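Side-chain contacts in putative sugar binding protein (Bacteroides vulgatus ATCC 8482, PDB 3KEZ), which probably binds sugars or related nutrients at the outer membrane as a calcium-containing, largely helical member of the SusD family: residues Glu172-Leu177 with Lys209-Glu214; Glu182-Asp187 with Trp196-Leu201; Leu379-Val384 with Asn405-Lys410. One frame throughout, in Å; residues are numbered along the deposited sequence.

Contact 1: residues Glu172-Leu177 with Lys209-Glu214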
ATOM      1  N   GLU A 172      15.867  -3.912   8.571  1.00 11.72           N
ATOM      2  CA  GLU A 172      15.472  -5.229   8.024  1.00  9.32           C
ATOM      3  C   GLU A 172      14.660  -5.085   6.748  1.00  9.22           C
ATOM      4  O   GLU A 172      14.886  -5.837   5.776  1.00 11.97           O
ATOM      5  CB  GLU A 172      14.685  -6.044   9.058  1.00 12.50           C
ATOM      6  CG  GLU A 172      15.452  -6.510  10.263  1.00 13.85           C
ATOM      7  CD  GLU A 172      16.831  -7.101   9.932  1.00 20.09           C
ATOM      8  OE1 GLU A 172      16.943  -7.954   9.028  1.00 19.32           O
ATOM      9  OE2 GLU A 172      17.810  -6.673  10.561  1.00 18.14           O
ATOM     10  N   ILE A 173      13.730  -4.123   6.746  1.00 10.91           N
ATOM     11  CA  ILE A 173      12.861  -3.840   5.607  1.00  9.70           C
ATOM     12  C   ILE A 173      13.731  -3.485   4.410  1.00 14.03           C
ATOM     13  O   ILE A 173      13.607  -4.089   3.347  1.00 11.06           O
ATOM     14  CB  ILE A 173      11.849  -2.710   5.871  1.00 13.36           C
ATOM     15  CG1 ILE A 173      10.844  -3.151   6.954  1.00 11.25           C
ATOM     16  CG2 ILE A 173      11.117  -2.328   4.540  1.00  7.11           C
ATOM     17  CD1 ILE A 173      10.119  -2.003   7.757  1.00 10.50           C
ATOM     18  N   ILE A 174      14.639  -2.535   4.603  1.00 10.85           N
ATOM     19  CA  ILE A 174      15.489  -2.037   3.507  1.00  8.71           C
ATOM     20  C   ILE A 174      16.450  -3.140   3.045  1.00  9.66           C
ATOM     21  O   ILE A 174      16.649  -3.351   1.834  1.00  8.99           O
ATOM     22  CB  ILE A 174      16.227  -0.734   3.958  1.00  6.87           C
ATOM     23  CG1 ILE A 174      15.206   0.417   4.089  1.00  9.17           C
ATOM     24  CG2 ILE A 174      17.333  -0.324   2.990  1.00  6.83           C
ATOM     25  CD1 ILE A 174      15.761   1.697   4.795  1.00  6.40           C
ATOM     26  N   SER A 175      17.027  -3.871   3.995  1.00  7.66           N
ATOM     27  CA  SER A 175      17.911  -4.969   3.611  1.00  9.67           C
ATOM     28  C   SER A 175      17.210  -6.010   2.752  1.00 11.19           C
ATOM     29  O   SER A 175      17.757  -6.413   1.738  1.00  8.02           O
ATOM     30  CB  SER A 175      18.526  -5.653   4.830  1.00  7.33           C
ATOM     31  OG  SER A 175      19.254  -6.768   4.429  1.00 16.51           O
ATOM     32  N   ASP A 176      16.006  -6.442   3.155  1.00  9.57           N
ATOM     33  CA  ASP A 176      15.255  -7.431   2.381  1.00  9.86           C
ATOM     34  C   ASP A 176      14.931  -6.895   0.995  1.00  8.23           C
ATOM     35  O   ASP A 176      15.207  -7.529  -0.022  1.00 11.82           O
ATOM     36  CB  ASP A 176      13.943  -7.802   3.111  1.00  8.17           C
ATOM     37  CG  ASP A 176      14.156  -8.731   4.301  1.00 16.98           C
ATOM     38  OD1 ASP A 176      15.307  -9.210   4.506  1.00 17.71           O
ATOM     39  OD2 ASP A 176      13.147  -9.006   5.025  1.00 11.98           O
ATOM     40  N   LEU A 177      14.380  -5.686   0.954  1.00  9.66           N
ATOM     41  CA  LEU A 177      13.952  -5.124  -0.337  1.00  9.37           C
ATOM     42  C   LEU A 177      15.113  -4.851  -1.263  1.00 11.45           C
ATOM     43  O   LEU A 177      15.052  -5.159  -2.463  1.00  8.29           O
ATOM     44  CB  LEU A 177      13.049  -3.898  -0.151  1.00 13.09           C
ATOM     45  CG  LEU A 177      11.585  -4.141   0.173  1.00 10.75           C
ATOM     46  CD1 LEU A 177      10.887  -2.869   0.741  1.00 11.96           C
ATOM     47  CD2 LEU A 177      10.802  -4.694  -1.064  1.00 15.04           C
ATOM     48  N   LYS A 209      11.671   7.008   5.628  1.00 10.63           N
ATOM     49  CA  LYS A 209      12.869   7.168   6.439  1.00 10.74           C
ATOM     50  C   LYS A 209      13.609   8.479   6.230  1.00  9.24           C
ATOM     51  O   LYS A 209      14.524   8.758   6.949  1.00 11.94           O
ATOM     52  CB  LYS A 209      13.817   5.970   6.207  1.00  9.09           C
ATOM     53  CG  LYS A 209      14.915   5.811   7.189  1.00 18.67           C
ATOM     54  CD  LYS A 209      15.698   4.569   6.915  1.00 18.70           C
ATOM     55  CE  LYS A 209      16.805   4.399   7.921  1.00 17.68           C
ATOM     56  NZ  LYS A 209      18.029   4.899   7.378  1.00 17.28           N
ATOM     57  N   GLY A 210      13.221   9.289   5.252  1.00 10.57           N
ATOM     58  CA  GLY A 210      13.969  10.510   4.957  1.00 11.99           C
ATOM     59  C   GLY A 210      15.265  10.304   4.214  1.00 13.63           C
ATOM     60  O   GLY A 210      16.122  11.187   4.235  1.00 11.56           O
ATOM     61  N   GLU A 211      15.430   9.148   3.570  1.00 10.93           N
ATOM     62  CA  GLU A 211      16.637   8.869   2.756  1.00 10.61           C
ATOM     63  C   GLU A 211      16.359   9.221   1.293  1.00 13.33           C
ATOM     64  O   GLU A 211      16.182   8.348   0.451  1.00 13.60           O
ATOM     65  CB  GLU A 211      17.071   7.405   2.936  1.00 11.40           C
ATOM     66  CG  GLU A 211      17.482   7.181   4.412  1.00 20.25           C
ATOM     67  CD  GLU A 211      18.510   6.101   4.655  1.00 32.52           C
ATOM     68  OE1 GLU A 211      18.495   5.033   4.006  1.00 33.89           O
ATOM     69  OE2 GLU A 211      19.336   6.326   5.563  1.00 47.07           O
ATOM     70  N   TYR A 212      16.325  10.526   1.018  1.00 10.91           N
ATOM     71  CA  TYR A 212      15.823  11.030  -0.250  1.00 13.00           C
ATOM     72  C   TYR A 212      16.676  10.716  -1.439  1.00 10.91           C
ATOM     73  O   TYR A 212      16.129  10.442  -2.500  1.00 11.20           O
ATOM     74  CB  TYR A 212      15.566  12.520  -0.168  1.00 11.34           C
ATOM     75  CG  TYR A 212      14.509  12.777   0.842  1.00 11.13           C
ATOM     76  CD1 TYR A 212      13.201  12.343   0.626  1.00 16.42           C
ATOM     77  CD2 TYR A 212      14.801  13.422   2.030  1.00 16.50           C
ATOM     78  CE1 TYR A 212      12.237  12.548   1.547  1.00 11.02           C
ATOM     79  CE2 TYR A 212      13.821  13.643   2.967  1.00 11.95           C
ATOM     80  CZ  TYR A 212      12.552  13.210   2.724  1.00 18.00           C
ATOM     81  OH  TYR A 212      11.604  13.392   3.692  1.00 12.30           O
ATOM     82  N   ASN A 213      17.998  10.758  -1.283  1.00 10.44           N
ATOM     83  CA  ASN A 213      18.873  10.326  -2.394  1.00  9.84           C
ATOM     84  C   ASN A 213      18.616   8.899  -2.839  1.00  8.84           C
ATOM     85  O   ASN A 213      18.605   8.604  -4.034  1.00  9.96           O
ATOM     86  CB  ASN A 213      20.335  10.476  -2.047  1.00 10.54           C
ATOM     87  CG  ASN A 213      20.714  11.898  -1.721  1.00 14.18           C
ATOM     88  OD1 ASN A 213      20.327  12.849  -2.424  1.00 17.20           O
ATOM     89  ND2 ASN A 213      21.505  12.054  -0.674  1.00 20.17           N
ATOM     90  N   GLU A 214      18.485   8.003  -1.867  1.00  8.48           N
ATOM     91  CA  GLU A 214      18.249   6.598  -2.122  1.00 11.40           C
ATOM     92  C   GLU A 214      16.801   6.404  -2.648  1.00 14.69           C
ATOM     93  O   GLU A 214      16.571   5.601  -3.569  1.00 14.92           O
ATOM     94  CB  GLU A 214      18.469   5.805  -0.819  1.00 12.94           C
ATOM     95  CG  GLU A 214      19.927   5.807  -0.317  1.00 16.74           C
ATOM     96  CD  GLU A 214      20.332   7.022   0.560  1.00 19.72           C
ATOM     97  OE1 GLU A 214      19.561   8.017   0.746  1.00 21.87           O
ATOM     98  OE2 GLU A 214      21.481   6.990   1.067  1.00 32.20           O
TER
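The long side chain of K209 passes across the end of I174, and a single pair of carbons carries most of the contact between E172-L177 and K209-E214. From CB the lysine heads toward helix 166-183 with CG anti to the backbone N (chi1 -166°). CB and CG remain well short of I174, and the touch is made at the third carbon, where K209 CD lies 3.6 Å from I174 CD1. The two side chains meet at about a right angle, the isoleucine methyl butting against the flank of the methylene chain. CE is already drawing away, 4.3 Å from the same I174 CD1. At the tip the chain bends about CD-CE (chi4 -97°), and the ammonium group turns to E211, making a salt bridge of 2.7 Å between K209 NZ and E211 OE2. The other carboxylate oxygen of E211, OE1, stays 4.4 Å from I174 CD1, a loose approach. The lysine thus touches the isoleucine with one methylene while its charge is answered within its own segment. That bridge spans a tight turn: G210, with positive phi, closes a Schellman motif after K209, and E211 follows as the N-cap of the next helix. The contact is small and lies at the protein surface. Y206 of helix 195-209 touches both I174 and E211. Helix 166-183 therefore packs against the junction of helices 195-209 and 212-229, while on another side I173 and D176 face helix 109-134, where D176 is salt-bridged to R123.

Contact 2: residues Glu182-Asp187 with Trp196-Leu201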
ATOM      1  N   GLU A 182      18.045  -7.107  -6.477  1.00 15.61           N
ATOM      2  CA  GLU A 182      19.177  -7.682  -7.117  1.00 15.10           C
ATOM      3  C   GLU A 182      18.931  -9.133  -7.548  1.00 15.51           C
ATOM      4  O   GLU A 182      19.742  -9.700  -8.276  1.00 15.98           O
ATOM      5  CB  GLU A 182      20.344  -7.649  -6.153  1.00 15.50           C
ATOM      6  CG  GLU A 182      20.835  -6.246  -5.770  1.00 19.99           C
ATOM      7  CD  GLU A 182      21.603  -6.220  -4.432  1.00 28.71           C
ATOM      8  OE1 GLU A 182      21.896  -7.290  -3.856  1.00 36.34           O
ATOM      9  OE2 GLU A 182      21.911  -5.115  -3.937  1.00 33.28           O
ATOM     10  N   LEU A 183      17.848  -9.733  -7.050  1.00 14.19           N
ATOM     11  CA  LEU A 183      17.544 -11.136  -7.274  1.00 12.41           C
ATOM     12  C   LEU A 183      16.320 -11.375  -8.174  1.00 10.09           C
ATOM     13  O   LEU A 183      16.305 -12.298  -8.988  1.00 12.34           O
ATOM     14  CB  LEU A 183      17.358 -11.821  -5.920  1.00  9.75           C
ATOM     15  CG  LEU A 183      18.594 -12.041  -5.051  1.00 13.72           C
ATOM     16  CD1 LEU A 183      18.195 -12.633  -3.734  1.00 18.99           C
ATOM     17  CD2 LEU A 183      19.610 -12.917  -5.746  1.00 12.39           C
ATOM     18  N   LEU A 184      15.292 -10.546  -8.004  1.00 10.77           N
ATOM     19  CA  LEU A 184      14.062 -10.652  -8.754  1.00 10.62           C
ATOM     20  C   LEU A 184      14.253 -10.434 -10.237  1.00 10.88           C
ATOM     21  O   LEU A 184      15.046  -9.589 -10.679  1.00 15.99           O
ATOM     22  CB  LEU A 184      13.064  -9.601  -8.263  1.00  7.11           C
ATOM     23  CG  LEU A 184      12.368  -9.830  -6.939  1.00 12.52           C
ATOM     24  CD1 LEU A 184      11.911  -8.499  -6.341  1.00  3.14           C
ATOM     25  CD2 LEU A 184      11.211 -10.784  -7.151  1.00 10.58           C
ATOM     26  N   SER A 185      13.480 -11.151 -11.030  1.00 11.74           N
ATOM     27  CA  SER A 185      13.438 -10.892 -12.480  1.00  8.85           C
ATOM     28  C   SER A 185      12.679  -9.588 -12.744  1.00  5.99           C
ATOM     29  O   SER A 185      11.772  -9.250 -11.971  1.00  8.04           O
ATOM     30  CB  SER A 185      12.695 -12.015 -13.180  1.00  6.18           C
ATOM     31  OG  SER A 185      12.505 -11.668 -14.536  1.00  9.70           O
ATOM     32  N   GLY A 186      13.067  -8.868 -13.802  1.00  8.84           N
ATOM     33  CA  GLY A 186      12.286  -7.745 -14.367  1.00 10.91           C
ATOM     34  C   GLY A 186      11.149  -8.097 -15.330  1.00 13.12           C
ATOM     35  O   GLY A 186      10.437  -7.215 -15.816  1.00 13.88           O
ATOM     36  N   ASP A 187      10.981  -9.381 -15.633  1.00 13.61           N
ATOM     37  CA  ASP A 187       9.885  -9.821 -16.491  1.00 13.40           C
ATOM     38  C   ASP A 187       8.516  -9.549 -15.869  1.00 13.56           C
ATOM     39  O   ASP A 187       8.353  -9.542 -14.639  1.00  9.71           O
ATOM     40  CB  ASP A 187       9.989 -11.322 -16.803  1.00 14.47           C
ATOM     41  CG  ASP A 187      11.240 -11.672 -17.580  1.00 14.51           C
ATOM     42  OD1 ASP A 187      11.973 -10.763 -17.985  1.00 15.24           O
ATOM     43  OD2 ASP A 187      11.475 -12.852 -17.789  1.00 12.15           O
ATOM     44  N   TRP A 196      10.703  -4.366 -10.534  1.00 10.42           N
ATOM     45  CA  TRP A 196      10.250  -2.979 -10.599  1.00 11.67           C
ATOM     46  C   TRP A 196       9.253  -2.654  -9.483  1.00 12.42           C
ATOM     47  O   TRP A 196       9.320  -1.586  -8.875  1.00 12.89           O
ATOM     48  CB  TRP A 196       9.697  -2.646 -11.994  1.00 12.12           C
ATOM     49  CG  TRP A 196      10.466  -3.311 -13.084  1.00  9.52           C
ATOM     50  CD1 TRP A 196       9.974  -4.182 -13.999  1.00 16.55           C
ATOM     51  CD2 TRP A 196      11.886  -3.220 -13.340  1.00  6.67           C
ATOM     52  NE1 TRP A 196      10.991  -4.629 -14.831  1.00  9.10           N
ATOM     53  CE2 TRP A 196      12.163  -4.042 -14.447  1.00 11.36           C
ATOM     54  CE3 TRP A 196      12.938  -2.523 -12.739  1.00 11.59           C
ATOM     55  CZ2 TRP A 196      13.445  -4.183 -14.974  1.00 13.69           C
ATOM     56  CZ3 TRP A 196      14.221  -2.683 -13.252  1.00 12.83           C
ATOM     57  CH2 TRP A 196      14.455  -3.487 -14.366  1.00 14.08           C
ATOM     58  N   ALA A 197       8.351  -3.590  -9.182  1.00 11.00           N
ATOM     59  CA  ALA A 197       7.483  -3.466  -7.997  1.00 10.88           C
ATOM     60  C   ALA A 197       8.326  -3.309  -6.734  1.00  7.65           C
ATOM     61  O   ALA A 197       8.120  -2.373  -5.955  1.00  9.41           O
ATOM     62  CB  ALA A 197       6.548  -4.714  -7.842  1.00 10.92           C
ATOM     63  N   ALA A 198       9.292  -4.193  -6.533  1.00 11.13           N
ATOM     64  CA  ALA A 198      10.133  -4.109  -5.302  1.00 11.03           C
ATOM     65  C   ALA A 198      10.937  -2.791  -5.232  1.00 11.48           C
ATOM     66  O   ALA A 198      11.030  -2.201  -4.173  1.00 12.25           O
ATOM     67  CB  ALA A 198      11.067  -5.317  -5.141  1.00  7.52           C
HETATM   68  N   MSE A 199      11.467  -2.320  -6.355  1.00 10.45           N
HETATM   69  CA  MSE A 199      12.193  -1.039  -6.374  1.00 10.94           C
HETATM   70  C   MSE A 199      11.256   0.136  -6.027  1.00 10.01           C
HETATM   71  O   MSE A 199      11.636   1.074  -5.333  1.00 10.39           O
HETATM   72  CB  MSE A 199      12.851  -0.786  -7.713  1.00 11.66           C
HETATM   73  CG  MSE A 199      14.017  -1.589  -8.012  1.00 16.51           C
HETATM   74 SE   MSE A 199      14.905  -0.897  -9.606  0.75 12.24          SE
HETATM   75  CE  MSE A 199      16.436  -2.127  -9.634  1.00 14.50           C
ATOM     76  N   THR A 200      10.033   0.095  -6.538  1.00 11.19           N
ATOM     77  CA  THR A 200       9.058   1.149  -6.247  1.00 10.37           C
ATOM     78  C   THR A 200       8.723   1.160  -4.764  1.00  7.89           C
ATOM     79  O   THR A 200       8.770   2.213  -4.140  1.00 12.08           O
ATOM     80  CB  THR A 200       7.790   0.996  -7.090  1.00 11.16           C
ATOM     81  OG1 THR A 200       8.140   1.069  -8.465  1.00  9.46           O
ATOM     82  CG2 THR A 200       6.779   2.062  -6.786  1.00  7.99           C
ATOM     83  N   LEU A 201       8.471  -0.009  -4.177  1.00  7.58           N
ATOM     84  CA  LEU A 201       8.161  -0.094  -2.717  1.00 10.44           C
ATOM     85  C   LEU A 201       9.379   0.403  -1.946  1.00 10.93           C
ATOM     86  O   LEU A 201       9.247   1.221  -1.052  1.00  9.33           O
ATOM     87  CB  LEU A 201       7.803  -1.500  -2.271  1.00  7.15           C
ATOM     88  CG  LEU A 201       7.437  -1.753  -0.808  1.00 12.12           C
ATOM     89  CD1 LEU A 201       6.399  -0.721  -0.334  1.00  8.88           C
ATOM     90  CD2 LEU A 201       6.928  -3.191  -0.599  1.00  8.70           C
TER
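G186 lies against the indole of W196, and the bare glycine lets the ring come in closely: W196 NE1 is 3.4 Å from G186 CA, with CE2 and CZ2 alongside. The same nitrogen donates to G186 O at 2.8 Å. This oxygen sits at the edge of the ring, 27° out of its plane, and receives the N-H through a lone pair in the carbonyl plane, although the bond is bent to 137° at the hydrogen. Deeper in the protein the second tight point is apolar, L184 CD1 meeting A198 CB at 3.5 Å with both residues buried.

The outer side is looser. E182 and D187 are exposed and turn their CB atoms away from helix 195-209, and S185 also points away, its OG accepting D187 N at 3.0 Å in an ST turn. The tryptophan is itself only partly buried. In its helix, T200 N and T200 OG1 reach W196 O from opposite faces of the carbonyl plane. N194 OD1 accepts A197 N, while R195 bonds to L184 O and pairs by backbone with S185. Helix 166-183 and helix 195-209 are consecutive, and the connection running back from one to the other is held here by the indole together with R195, consistent with the helical-hairpin architecture of the TPR clan, to which this family belongs.

Contact 3: residues Leu379-Val384 with Asn405-Lys410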
ATOM      1  N   LEU A 379       8.582  23.660  -7.199  1.00  7.37           N
ATOM      2  CA  LEU A 379       7.705  22.703  -6.549  1.00  7.86           C
ATOM      3  C   LEU A 379       8.072  22.503  -5.076  1.00  9.79           C
ATOM      4  O   LEU A 379       9.252  22.464  -4.717  1.00  5.23           O
ATOM      5  CB  LEU A 379       7.681  21.363  -7.296  1.00 11.02           C
ATOM      6  CG  LEU A 379       7.011  21.322  -8.685  1.00  8.93           C
ATOM      7  CD1 LEU A 379       7.226  19.930  -9.230  1.00  4.97           C
ATOM      8  CD2 LEU A 379       5.556  21.640  -8.614  1.00 11.60           C
ATOM      9  N   THR A 380       7.027  22.404  -4.246  1.00  8.61           N
ATOM     10  CA  THR A 380       7.132  22.146  -2.802  1.00 10.28           C
ATOM     11  C   THR A 380       6.711  20.686  -2.472  1.00  9.70           C
ATOM     12  O   THR A 380       6.063  19.997  -3.270  1.00  8.51           O
ATOM     13  CB  THR A 380       6.222  23.119  -2.035  1.00 12.33           C
ATOM     14  OG1 THR A 380       4.869  22.737  -2.282  1.00  7.84           O
ATOM     15  CG2 THR A 380       6.457  24.580  -2.504  1.00  8.67           C
ATOM     16  N   LEU A 381       7.071  20.198  -1.294  1.00 10.36           N
ATOM     17  CA  LEU A 381       6.559  18.919  -0.864  1.00 12.57           C
ATOM     18  C   LEU A 381       5.031  18.901  -0.908  1.00 10.85           C
ATOM     19  O   LEU A 381       4.417  17.942  -1.364  1.00 11.29           O
ATOM     20  CB  LEU A 381       7.056  18.575   0.546  1.00 13.69           C
ATOM     21  CG  LEU A 381       6.504  17.303   1.168  1.00 11.34           C
ATOM     22  CD1 LEU A 381       6.885  16.078   0.324  1.00 10.88           C
ATOM     23  CD2 LEU A 381       6.961  17.174   2.626  1.00 11.20           C
ATOM     24  N   GLU A 382       4.413  19.964  -0.435  1.00 13.50           N
ATOM     25  CA  GLU A 382       2.959  20.009  -0.404  1.00 14.06           C
ATOM     26  C   GLU A 382       2.347  19.889  -1.810  1.00 13.60           C
ATOM     27  O   GLU A 382       1.312  19.270  -1.967  1.00 12.70           O
ATOM     28  CB  GLU A 382       2.470  21.289   0.259  1.00 12.24           C
ATOM     29  CG  GLU A 382       0.969  21.420   0.219  1.00 16.05           C
ATOM     30  CD  GLU A 382       0.392  22.375   1.249  1.00 20.21           C
ATOM     31  OE1 GLU A 382       1.136  23.119   1.918  1.00 14.31           O
ATOM     32  OE2 GLU A 382      -0.838  22.377   1.388  1.00 15.30           O
ATOM     33  N   ASN A 383       2.972  20.534  -2.797  1.00 12.68           N
ATOM     34  CA  ASN A 383       2.557  20.433  -4.207  1.00 10.26           C
ATOM     35  C   ASN A 383       2.563  18.968  -4.645  1.00  9.89           C
ATOM     36  O   ASN A 383       1.624  18.494  -5.282  1.00 11.22           O
ATOM     37  CB  ASN A 383       3.526  21.163  -5.158  1.00 12.11           C
ATOM     38  CG  ASN A 383       3.511  22.687  -5.046  1.00 12.91           C
ATOM     39  OD1 ASN A 383       4.439  23.320  -5.551  1.00 10.30           O
ATOM     40  ND2 ASN A 383       2.476  23.286  -4.479  1.00  6.66           N
ATOM     41  N   VAL A 384       3.643  18.258  -4.304  1.00  6.69           N
ATOM     42  CA  VAL A 384       3.781  16.870  -4.680  1.00 10.08           C
ATOM     43  C   VAL A 384       2.751  15.972  -3.985  1.00  8.92           C
ATOM     44  O   VAL A 384       2.083  15.151  -4.642  1.00  9.88           O
ATOM     45  CB  VAL A 384       5.215  16.340  -4.508  1.00  7.65           C
ATOM     46  CG1 VAL A 384       5.251  14.851  -4.784  1.00  8.87           C
ATOM     47  CG2 VAL A 384       6.175  17.068  -5.449  1.00  9.76           C
ATOM     48  N   ASN A 405       5.373  12.908   7.247  1.00  9.76           N
ATOM     49  CA  ASN A 405       6.031  14.167   6.996  1.00 11.75           C
ATOM     50  C   ASN A 405       5.867  15.181   8.117  1.00 10.97           C
ATOM     51  O   ASN A 405       6.191  16.371   7.939  1.00 13.07           O
ATOM     52  CB  ASN A 405       5.547  14.716   5.643  1.00 11.54           C
ATOM     53  CG  ASN A 405       6.131  13.965   4.494  1.00 13.90           C
ATOM     54  OD1 ASN A 405       7.353  13.902   4.356  1.00 14.31           O
ATOM     55  ND2 ASN A 405       5.284  13.390   3.658  1.00 10.62           N
ATOM     56  N   GLY A 406       5.400  14.738   9.275  1.00 10.32           N
ATOM     57  CA  GLY A 406       5.142  15.649  10.389  1.00 10.59           C
ATOM     58  C   GLY A 406       4.067  16.687  10.117  1.00 10.32           C
ATOM     59  O   GLY A 406       4.043  17.778  10.716  1.00 10.11           O
HETATM   60  N   MSE A 407       3.149  16.332   9.229  1.00  8.52           N
HETATM   61  CA  MSE A 407       2.048  17.179   8.936  1.00  6.65           C
HETATM   62  C   MSE A 407       0.832  16.739   9.742  1.00  6.46           C
HETATM   63  O   MSE A 407       0.790  15.622  10.268  1.00  6.12           O
HETATM   64  CB  MSE A 407       1.777  17.183   7.439  1.00  4.97           C
HETATM   65  CG  MSE A 407       2.901  17.794   6.637  1.00  9.19           C
HETATM   66 SE   MSE A 407       2.633  17.447   4.770  0.75  9.63          SE
HETATM   67  CE  MSE A 407       4.045  18.441   4.034  1.00 12.39           C
ATOM     68  N   THR A 408      -0.134  17.641   9.884  1.00 10.22           N
ATOM     69  CA  THR A 408      -1.360  17.368  10.634  1.00  7.76           C
ATOM     70  C   THR A 408      -2.456  16.942   9.647  1.00 11.65           C
ATOM     71  O   THR A 408      -2.749  17.666   8.701  1.00 10.93           O
ATOM     72  CB  THR A 408      -1.815  18.612  11.412  1.00 11.74           C
ATOM     73  OG1 THR A 408      -0.714  19.102  12.208  1.00  9.98           O
ATOM     74  CG2 THR A 408      -3.040  18.334  12.326  1.00  9.27           C
ATOM     75  N   VAL A 409      -3.059  15.763   9.869  1.00  9.57           N
ATOM     76  CA  VAL A 409      -4.288  15.387   9.152  1.00 11.15           C
ATOM     77  C   VAL A 409      -5.427  16.307   9.623  1.00 11.89           C
ATOM     78  O   VAL A 409      -5.715  16.413  10.832  1.00  8.43           O
ATOM     79  CB  VAL A 409      -4.635  13.907   9.354  1.00 12.60           C
ATOM     80  CG1 VAL A 409      -6.015  13.556   8.734  1.00 12.90           C
ATOM     81  CG2 VAL A 409      -3.461  12.959   8.819  1.00  8.24           C
ATOM     82  N   LYS A 410      -6.055  17.007   8.690  1.00 10.80           N
ATOM     83  CA  LYS A 410      -7.150  17.927   9.043  1.00 12.16           C
ATOM     84  C   LYS A 410      -8.393  17.582   8.205  1.00 13.64           C
ATOM     85  O   LYS A 410      -8.433  17.865   7.029  1.00 13.57           O
ATOM     86  CB  LYS A 410      -6.712  19.385   8.805  1.00 13.25           C
ATOM     87  CG  LYS A 410      -5.715  19.854   9.875  1.00 14.94           C
ATOM     88  CD  LYS A 410      -5.193  21.253   9.666  1.00 16.87           C
ATOM     89  CE  LYS A 410      -4.184  21.668  10.729  1.00 17.46           C
ATOM     90  NZ  LYS A 410      -3.845  23.114  10.624  1.00 17.83           N
TER
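Apolar packing centres on L381, whose CD2 methyl touches both M407 and N405. The closest approach is between L381 CD2 and M407 CE, the terminal methyl of a selenomethionine, at 3.5 Å, tighter than usual for two carbons; CG of the leucine follows at 3.9 Å from that M407 CE. M407 gets there by stretching out: beyond CG its chain is extended (chi2 169°, chi3 175°), carrying CE past the selenium to the leucine, whose side chain it meets at a slant.

A second kind of contact sets the same methyl on a flat polar group. L381 and N405 reach toward each other from opposite directions; with CG anti to the backbone N (chi1 175°) the leucine carries CD2 over the amide. L381 CD2 lies above the face of the group, 3.8 Å from N405 CG and 3.7 Å from N405 OD1, so this is van der Waals contact with its flat side. The amide nitrogen has its own partner, donating to the backbone O of D401, which helps fix the rotation of the amide under the leucine.

Hydrogen bonds and turns then hold each segment in shape. T380 and N383 form a capping box at the start of helix 381-392: N383 N reaches T380 OG1 at 3.0 Å, and T380 N gives the return bond to N383 OD1. On the other segment G406, with positive phi, is the C-prime residue of a Schellman motif that ends helix 398-403, M407 N bonding to V402 O.

The first turn of helix 381-392 is thus joined to the end of helix 398-403, before the chain enters strand 409-410. L381 also packs on E346 and Q350 of helix 337-350, and V409 pairs with Y431 of the neighbouring antiparallel strand 430-431.

Overall arrangement
Contacts 1 and 2 belong to one helical region, with centres about 14 Å apart. Both use helix 166-183, and contact 2 joins it to helix 195-209 within the span that contact 1 closes at the start of helix 212-229. They touch directly through L177, which packs on L201 with CD1 to CG at 3.9 Å. Contact 3 comes later, in the C-terminal half of the chain, with its centre about 21 Å from that of contact 1 and about 28 Å from that of contact 2, and touches neither. All three tie helix ends or turns to neighbouring elements, away from the calcium site, and so concern the helical framework of this probable nutrient-binding protein.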